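Fatty acid-binding protein 2 (Manduca sexta, PDB 1MDC) binds fatty acids one to one inside a beta-barrel whose interior accommodates hydrophobic ligands, and belongs to the cytoplasmic lipid-transport proteins. Local coordinates at residues D36-K41 with A126-K131; Q40-N45 with K106-D111. All coordinates share one frame; numbering follows the deposited sequence.

Contact 1 (D36-K41 with A126-K131); sequences DKPTQK and ARRYYK. With PLM (palmitic acid), chain C; SO4 (sulfate ion), chain B.
Q40 on one side and R128 and Y130 on the other close around the carboxylate of palmitic acid. Y130 OH donates to PLM O2 at 2.6 Å, and R128 NH1 reaches the same oxygen at 2.9 Å, so two donors grip one carboxylate atom. A hydrogen bond of 3.1 Å (153°) runs from Q40 NE2 to PLM O1, while Q40 OE1 accepts from K106 NZ. O2 approaches both the R128 guanidinium and the Y130 ring at their edges, near the plane of each. Q40, R128 and Y130 bind hexadecanoate, and the Arg-x-Tyr pair on strand 122-131 is the carboxylate-binding element known from many members of the fatty acid-binding protein family. Behind this shell, P38 CG packs 3.8 Å from Y130 OH and 3.8 Å from R128 NH2. A bend at chi3 (94°) carries the R128 guanidinium toward the ligand, while NE bonds to Q13 and F16 makes a cation-pi contact. Two waters lie in the guanidinium plane at NH2: one joins it to D36 OD2, the other, through a weak bond of 3.0 Å to R128 NH2, lies beside D36 O. D36 OD1 is tied to the backbone of G56.

Contact 2 (Q40-N45 with K106-D111); sequences QKMEAN and KEYNGD. With SO4 (sulfate ion), chain B.
This is a polar contact across the interior of the barrel, made by side chains of two strands that are not neighbours in the sheet. Segments 40-45 and 106-109 run nearly perpendicular (82° between their directions), and the axes of these two segments come no closer than 11.9 Å, too far for backbone pairing; in the order of the sheet, strands 8-14, 122-131 and 112-119 lie between their parent strands. Inward-pointing residues span the distance: Q40 and M42 from one wall, K106 and Y108 from the other. Q40 and K106 approach from opposite directions, and K106 NZ donates to Q40 OE1 at 2.5 Å, a separation short enough that its exact value deserves caution. The lysine chain, otherwise extended, turns at chi3 (57°) to bring its ammonium group to the amide. That same nitrogen bonds two oxygens of one sulfate, O1 at 2.7 Å and O2 at 2.8 Å, whereas Q40 NE2 gives O2 only a weak bond. H93 and Y84 complete the grip on this ion, which probably came from the crystallisation liquor. Beside this cluster Y108 OH stands 4.4 Å from M42 SD and is linked to the other strand by a water in the plane of its ring. The water lies 2.8 Å from Y108 OH and makes a weaker bond to Q40 O. Y3 stacks on the Y108 ring, and Y8 meets it edge-to-face. Acceptance by OE1 from the ammonium group is consistent with K106 acting as a second-shell residue that turns the Q40 amide with NE2 toward palmitate; its positive charge would probably also make this part of the barrel interior attractive to anions.

Overall arrangement
Both contacts use strand 39-45, which 36-41 enters from the loop before it, and share Q40 and K41, with centres 12 Å apart. Along the chain, 36-41 and the overlapping 40-45 come first, then 106-111 on strand 100-109, and finally 126-131 on strand 122-131. All three strands belong to one antiparallel sheet that curves into the barrel, where strand 8-14 separates 39-45 from 122-131. The centre of contact 1 lies about 8 Å, and that of contact 2 about 12 Å, from the centre of the chain. They also meet directly, K131 CG packing 4.0 Å from D111 O. Q40 bonds the palmitate carboxylate and, weakly, the sulfate, which ties the two groups of polar residues together.

Contact 1 (D36-K41 with A126-K131)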
loop_
_atom_site.group_PDB
_atom_site.type_symbol
_atom_site.label_atom_id
_atom_site.label_comp_id
_atom_site.label_asym_id
_atom_site.label_seq_id
_atom_site.Cartn_x
_atom_site.Cartn_y
_atom_site.Cartn_z
ATOM N N ASP A 36 12.695 3.660 -2.320
ATOM C CA ASP A 36 11.874 3.361 -3.496
ATOM C C ASP A 36 11.096 4.541 -4.048
ATOM O O ASP A 36 10.794 5.469 -3.316
ATOM C CB ASP A 36 10.820 2.354 -2.951
ATOM C CG ASP A 36 9.981 1.538 -3.911
ATOM O OD1 ASP A 36 10.489 1.466 -5.091
ATOM O OD2 ASP A 36 8.955 0.972 -3.575
ATOM N N LYS A 37 10.761 4.483 -5.340
ATOM C CA LYS A 37 9.971 5.525 -5.997
ATOM C C LYS A 37 8.887 4.713 -6.723
ATOM O O LYS A 37 8.882 4.615 -7.952
ATOM C CB LYS A 37 10.769 6.362 -7.000
ATOM C CG LYS A 37 11.743 7.355 -6.344
ATOM C CD LYS A 37 11.046 8.532 -5.625
ATOM C CE LYS A 37 11.939 9.580 -4.934
ATOM N NZ LYS A 37 11.204 10.605 -4.134
ATOM N N PRO A 38 7.989 4.094 -5.959
ATOM C CA PRO A 38 6.939 3.267 -6.542
ATOM C C PRO A 38 5.832 4.007 -7.268
ATOM O O PRO A 38 5.622 5.202 -7.073
ATOM C CB PRO A 38 6.244 2.583 -5.346
ATOM C CG PRO A 38 6.417 3.537 -4.172
ATOM C CD PRO A 38 7.696 4.343 -4.521
ATOM N N THR A 39 5.126 3.259 -8.117
ATOM C CA THR A 39 3.992 3.753 -8.889
ATOM C C THR A 39 2.897 2.729 -8.705
ATOM O O THR A 39 3.174 1.550 -8.446
ATOM C CB THR A 39 4.150 4.004 -10.387
ATOM O OG1 THR A 39 4.172 2.743 -11.070
ATOM C CG2 THR A 39 5.391 4.850 -10.665
ATOM N N GLN A 40 1.651 3.155 -8.825
ATOM C CA GLN A 40 0.569 2.205 -8.682
ATOM C C GLN A 40 -0.640 2.585 -9.550
ATOM O O GLN A 40 -0.976 3.762 -9.683
ATOM C CB GLN A 40 0.248 1.864 -7.252
ATOM C CG GLN A 40 -0.223 3.039 -6.492
ATOM C CD GLN A 40 -0.644 2.542 -5.160
ATOM O OE1 GLN A 40 -1.758 2.065 -4.979
ATOM N NE2 GLN A 40 0.272 2.645 -4.243
ATOM N N LYS A 41 -1.279 1.588 -10.162
ATOM C CA LYS A 41 -2.424 1.798 -11.041
ATOM C C LYS A 41 -3.469 0.775 -10.698
ATOM O O LYS A 41 -3.133 -0.393 -10.595
ATOM C CB LYS A 41 -1.960 1.443 -12.425
ATOM C CG LYS A 41 -3.030 1.656 -13.513
ATOM C CD LYS A 41 -2.555 1.482 -14.964
ATOM C CE LYS A 41 -2.425 0.074 -15.512
ATOM N NZ LYS A 41 -1.627 0.049 -16.754
ATOM N N ALA A 126 1.928 7.567 9.436
ATOM C CA ALA A 126 2.869 7.752 8.317
ATOM C C ALA A 126 2.022 8.158 7.121
ATOM O O ALA A 126 0.859 7.745 7.077
ATOM C CB ALA A 126 3.688 6.474 7.922
ATOM N N ARG A 127 2.584 8.946 6.192
ATOM C CA ARG A 127 1.847 9.383 5.028
ATOM C C ARG A 127 2.666 9.217 3.786
ATOM O O ARG A 127 3.872 9.425 3.823
ATOM C CB ARG A 127 1.593 10.881 5.132
ATOM C CG ARG A 127 0.361 11.178 5.936
ATOM C CD ARG A 127 -0.834 11.305 5.023
ATOM N NE ARG A 127 -2.096 11.583 5.659
ATOM C CZ ARG A 127 -2.499 12.817 5.932
ATOM N NH1 ARG A 127 -1.715 13.840 5.657
ATOM N NH2 ARG A 127 -3.703 13.017 6.508
ATOM N N ARG A 128 2.002 8.839 2.694
ATOM C CA ARG A 128 2.650 8.684 1.401
ATOM C C ARG A 128 1.756 9.466 0.450
ATOM O O ARG A 128 0.560 9.238 0.414
ATOM C CB ARG A 128 2.936 7.282 0.899
ATOM C CG ARG A 128 3.701 6.448 1.971
ATOM C CD ARG A 128 4.043 5.095 1.373
ATOM N NE ARG A 128 5.380 5.049 0.765
ATOM C CZ ARG A 128 5.768 3.963 0.097
ATOM N NH1 ARG A 128 4.955 2.908 -0.056
ATOM N NH2 ARG A 128 6.954 3.939 -0.407
ATOM N N TYR A 129 2.343 10.407 -0.265
ATOM C CA TYR A 129 1.662 11.279 -1.209
ATOM C C TYR A 129 2.082 10.906 -2.642
ATOM O O TYR A 129 3.274 10.873 -2.994
ATOM C CB TYR A 129 2.019 12.766 -0.933
ATOM C CG TYR A 129 1.723 13.166 0.484
ATOM C CD1 TYR A 129 0.471 13.661 0.865
ATOM C CD2 TYR A 129 2.716 13.051 1.456
ATOM C CE1 TYR A 129 0.199 14.022 2.166
ATOM C CE2 TYR A 129 2.458 13.418 2.780
ATOM C CZ TYR A 129 1.229 13.905 3.138
ATOM O OH TYR A 129 0.985 14.257 4.434
ATOM N N TYR A 130 1.079 10.625 -3.478
ATOM C CA TYR A 130 1.346 10.258 -4.855
ATOM C C TYR A 130 0.580 11.196 -5.778
ATOM O O TYR A 130 -0.425 11.773 -5.391
ATOM C CB TYR A 130 0.770 8.840 -5.033
ATOM C CG TYR A 130 1.395 7.621 -4.349
ATOM C CD1 TYR A 130 1.221 7.401 -2.995
ATOM C CD2 TYR A 130 2.107 6.695 -5.120
ATOM C CE1 TYR A 130 1.794 6.258 -2.396
ATOM C CE2 TYR A 130 2.664 5.554 -4.545
ATOM C CZ TYR A 130 2.496 5.361 -3.172
ATOM O OH TYR A 130 3.009 4.245 -2.606
ATOM N N LYS A 131 1.074 11.332 -6.986
ATOM C CA LYS A 131 0.470 12.185 -7.965
ATOM C C LYS A 131 0.415 11.499 -9.348
ATOM O O LYS A 131 1.345 10.822 -9.770
ATOM C CB LYS A 131 1.420 13.381 -7.932
ATOM C CG LYS A 131 0.925 14.624 -8.578
ATOM C CD LYS A 131 0.299 15.568 -7.597
ATOM C CE LYS A 131 1.186 16.734 -7.240
ATOM N NZ LYS A 131 0.741 17.420 -6.016
HETATM C C1 PLM C . 1.152 2.339 -0.377
HETATM O O1 PLM C . 0.151 2.494 -1.099
HETATM O O2 PLM C . 2.116 3.120 -0.383
HETATM C C2 PLM C . 1.286 1.098 0.535
HETATM C C3 PLM C . 2.542 1.034 1.433
HETATM C C4 PLM C . 3.636 0.118 0.815
HETATM C C5 PLM C . 3.703 -1.270 1.484
HETATM C C6 PLM C . 4.963 -1.431 2.351
HETATM C C7 PLM C . 4.722 -2.580 3.322
HETATM C C8 PLM C . 5.957 -3.109 4.036
HETATM C C9 PLM C . 5.543 -3.197 5.506
HETATM C CA PLM C . 5.432 -4.620 6.074
HETATM C CB PLM C . 4.032 -4.836 6.671
HETATM C CC PLM C . 3.980 -5.990 7.705
HETATM C CD PLM C . 2.529 -6.236 8.232
HETATM C CE PLM C . 2.389 -5.985 9.730
HETATM C CF PLM C . 2.706 -4.516 10.011
HETATM C CG PLM C . 2.569 -4.110 11.501
HETATM S S SO4 B . -1.406 -0.992 -1.654
HETATM O O1 SO4 B . -2.755 -1.280 -2.155
HETATM O O2 SO4 B . -0.923 0.245 -2.231
HETATM O O3 SO4 B . -1.417 -0.808 -0.196
HETATM O O4 SO4 B . -0.496 -2.108 -2.038
HETATM O O HOH W 1 9.807 4.853 -0.767
HETATM O O HOH W 2 7.940 1.371 -1.262
#

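Contact 2 (Q40-N45 with K106-D111)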
loop_
_atom_site.group_PDB
_atom_site.type_symbol
_atom_site.label_atom_id
_atom_site.label_comp_id
_atom_site.label_asym_id
_atom_site.label_seq_id
_atom_site.Cartn_x
_atom_site.Cartn_y
_atom_site.Cartn_z
ATOM N N GLN A 40 1.651 3.155 -8.825
ATOM C CA GLN A 40 0.569 2.205 -8.682
ATOM C C GLN A 40 -0.640 2.585 -9.550
ATOM O O GLN A 40 -0.976 3.762 -9.683
ATOM C CB GLN A 40 0.248 1.864 -7.252
ATOM C CG GLN A 40 -0.223 3.039 -6.492
ATOM C CD GLN A 40 -0.644 2.542 -5.160
ATOM O OE1 GLN A 40 -1.758 2.065 -4.979
ATOM N NE2 GLN A 40 0.272 2.645 -4.243
ATOM N N LYS A 41 -1.279 1.588 -10.162
ATOM C CA LYS A 41 -2.424 1.798 -11.041
ATOM C C LYS A 41 -3.469 0.775 -10.698
ATOM O O LYS A 41 -3.133 -0.393 -10.595
ATOM C CB LYS A 41 -1.960 1.443 -12.425
ATOM C CG LYS A 41 -3.030 1.656 -13.513
ATOM C CD LYS A 41 -2.555 1.482 -14.964
ATOM C CE LYS A 41 -2.425 0.074 -15.512
ATOM N NZ LYS A 41 -1.627 0.049 -16.754
ATOM N N MET A 42 -4.716 1.220 -10.511
ATOM C CA MET A 42 -5.838 0.340 -10.167
ATOM C C MET A 42 -6.844 0.292 -11.311
ATOM O O MET A 42 -7.064 1.333 -11.914
ATOM C CB MET A 42 -6.594 0.899 -8.906
ATOM C CG MET A 42 -7.387 -0.217 -8.338
ATOM S SD MET A 42 -7.964 0.250 -6.709
ATOM C CE MET A 42 -9.559 -0.558 -6.564
ATOM N N GLU A 43 -7.420 -0.894 -11.591
ATOM C CA GLU A 43 -8.407 -1.129 -12.651
ATOM C C GLU A 43 -9.566 -1.937 -12.100
ATOM O O GLU A 43 -9.378 -2.722 -11.184
ATOM C CB GLU A 43 -7.871 -1.784 -13.904
ATOM C CG GLU A 43 -6.753 -0.888 -14.347
ATOM C CD GLU A 43 -6.483 -0.770 -15.779
ATOM O OE1 GLU A 43 -5.814 -1.776 -16.248
ATOM O OE2 GLU A 43 -6.804 0.199 -16.398
ATOM N N ALA A 44 -10.764 -1.717 -12.652
ATOM C CA ALA A 44 -11.984 -2.426 -12.252
ATOM C C ALA A 44 -12.257 -3.448 -13.340
ATOM O O ALA A 44 -12.081 -3.176 -14.529
ATOM C CB ALA A 44 -13.165 -1.492 -11.953
ATOM N N ASN A 45 -12.650 -4.638 -12.934
ATOM C CA ASN A 45 -12.917 -5.717 -13.848
ATOM C C ASN A 45 -14.244 -6.371 -13.550
ATOM O O ASN A 45 -14.414 -7.584 -13.626
ATOM C CB ASN A 45 -11.837 -6.712 -13.543
ATOM C CG ASN A 45 -10.784 -6.714 -14.589
ATOM O OD1 ASN A 45 -10.559 -7.775 -15.186
ATOM N ND2 ASN A 45 -10.139 -5.558 -14.807
ATOM N N LYS A 106 -6.200 4.530 1.549
ATOM C CA LYS A 106 -5.867 5.208 0.299
ATOM C C LYS A 106 -7.012 6.082 -0.165
ATOM O O LYS A 106 -8.058 5.579 -0.501
ATOM C CB LYS A 106 -5.598 4.136 -0.730
ATOM C CG LYS A 106 -4.650 3.075 -0.199
ATOM C CD LYS A 106 -4.246 1.920 -1.155
ATOM C CE LYS A 106 -3.608 2.304 -2.465
ATOM N NZ LYS A 106 -3.366 1.107 -3.326
ATOM N N GLU A 107 -6.808 7.383 -0.162
ATOM C CA GLU A 107 -7.842 8.310 -0.570
ATOM C C GLU A 107 -7.510 8.988 -1.877
ATOM O O GLU A 107 -6.516 9.691 -1.979
ATOM C CB GLU A 107 -8.072 9.357 0.541
ATOM C CG GLU A 107 -8.654 8.772 1.852
ATOM C CD GLU A 107 -8.756 9.844 2.915
ATOM O OE1 GLU A 107 -7.791 10.260 3.528
ATOM O OE2 GLU A 107 -9.945 10.343 3.061
ATOM N N TYR A 108 -8.344 8.785 -2.900
ATOM C CA TYR A 108 -8.088 9.411 -4.191
ATOM C C TYR A 108 -8.949 10.653 -4.395
ATOM O O TYR A 108 -10.115 10.640 -4.064
ATOM C CB TYR A 108 -8.514 8.427 -5.272
ATOM C CG TYR A 108 -7.651 7.149 -5.368
ATOM C CD1 TYR A 108 -7.984 6.022 -4.592
ATOM C CD2 TYR A 108 -6.565 7.098 -6.234
ATOM C CE1 TYR A 108 -7.224 4.855 -4.674
ATOM C CE2 TYR A 108 -5.794 5.931 -6.337
ATOM C CZ TYR A 108 -6.149 4.820 -5.559
ATOM O OH TYR A 108 -5.396 3.648 -5.653
ATOM N N ASN A 109 -8.355 11.706 -4.926
ATOM C CA ASN A 109 -9.006 12.975 -5.186
ATOM C C ASN A 109 -8.321 13.564 -6.396
ATOM O O ASN A 109 -7.274 14.201 -6.327
ATOM C CB ASN A 109 -9.065 13.927 -3.953
ATOM C CG ASN A 109 -9.488 15.388 -4.327
ATOM O OD1 ASN A 109 -10.427 15.650 -5.153
ATOM N ND2 ASN A 109 -8.758 16.343 -3.745
ATOM N N GLY A 110 -8.924 13.324 -7.537
ATOM C CA GLY A 110 -8.341 13.831 -8.740
ATOM C C GLY A 110 -7.018 13.144 -8.942
ATOM O O GLY A 110 -6.887 11.922 -8.755
ATOM N N ASP A 111 -6.057 13.974 -9.310
ATOM C CA ASP A 111 -4.727 13.519 -9.558
ATOM C C ASP A 111 -3.930 13.283 -8.290
ATOM O O ASP A 111 -2.759 12.967 -8.363
ATOM C CB ASP A 111 -4.022 14.443 -10.503
ATOM C CG ASP A 111 -4.419 14.178 -11.938
ATOM O OD1 ASP A 111 -5.188 13.146 -12.207
ATOM O OD2 ASP A 111 -4.007 14.851 -12.805
HETATM S S SO4 B . -1.406 -0.992 -1.654
HETATM O O1 SO4 B . -2.755 -1.280 -2.155
HETATM O O2 SO4 B . -0.923 0.245 -2.231
HETATM O O3 SO4 B . -1.417 -0.808 -0.196
HETATM O O4 SO4 B . -0.496 -2.108 -2.038
HETATM O O HOH W 3 -3.770 3.693 -7.915
#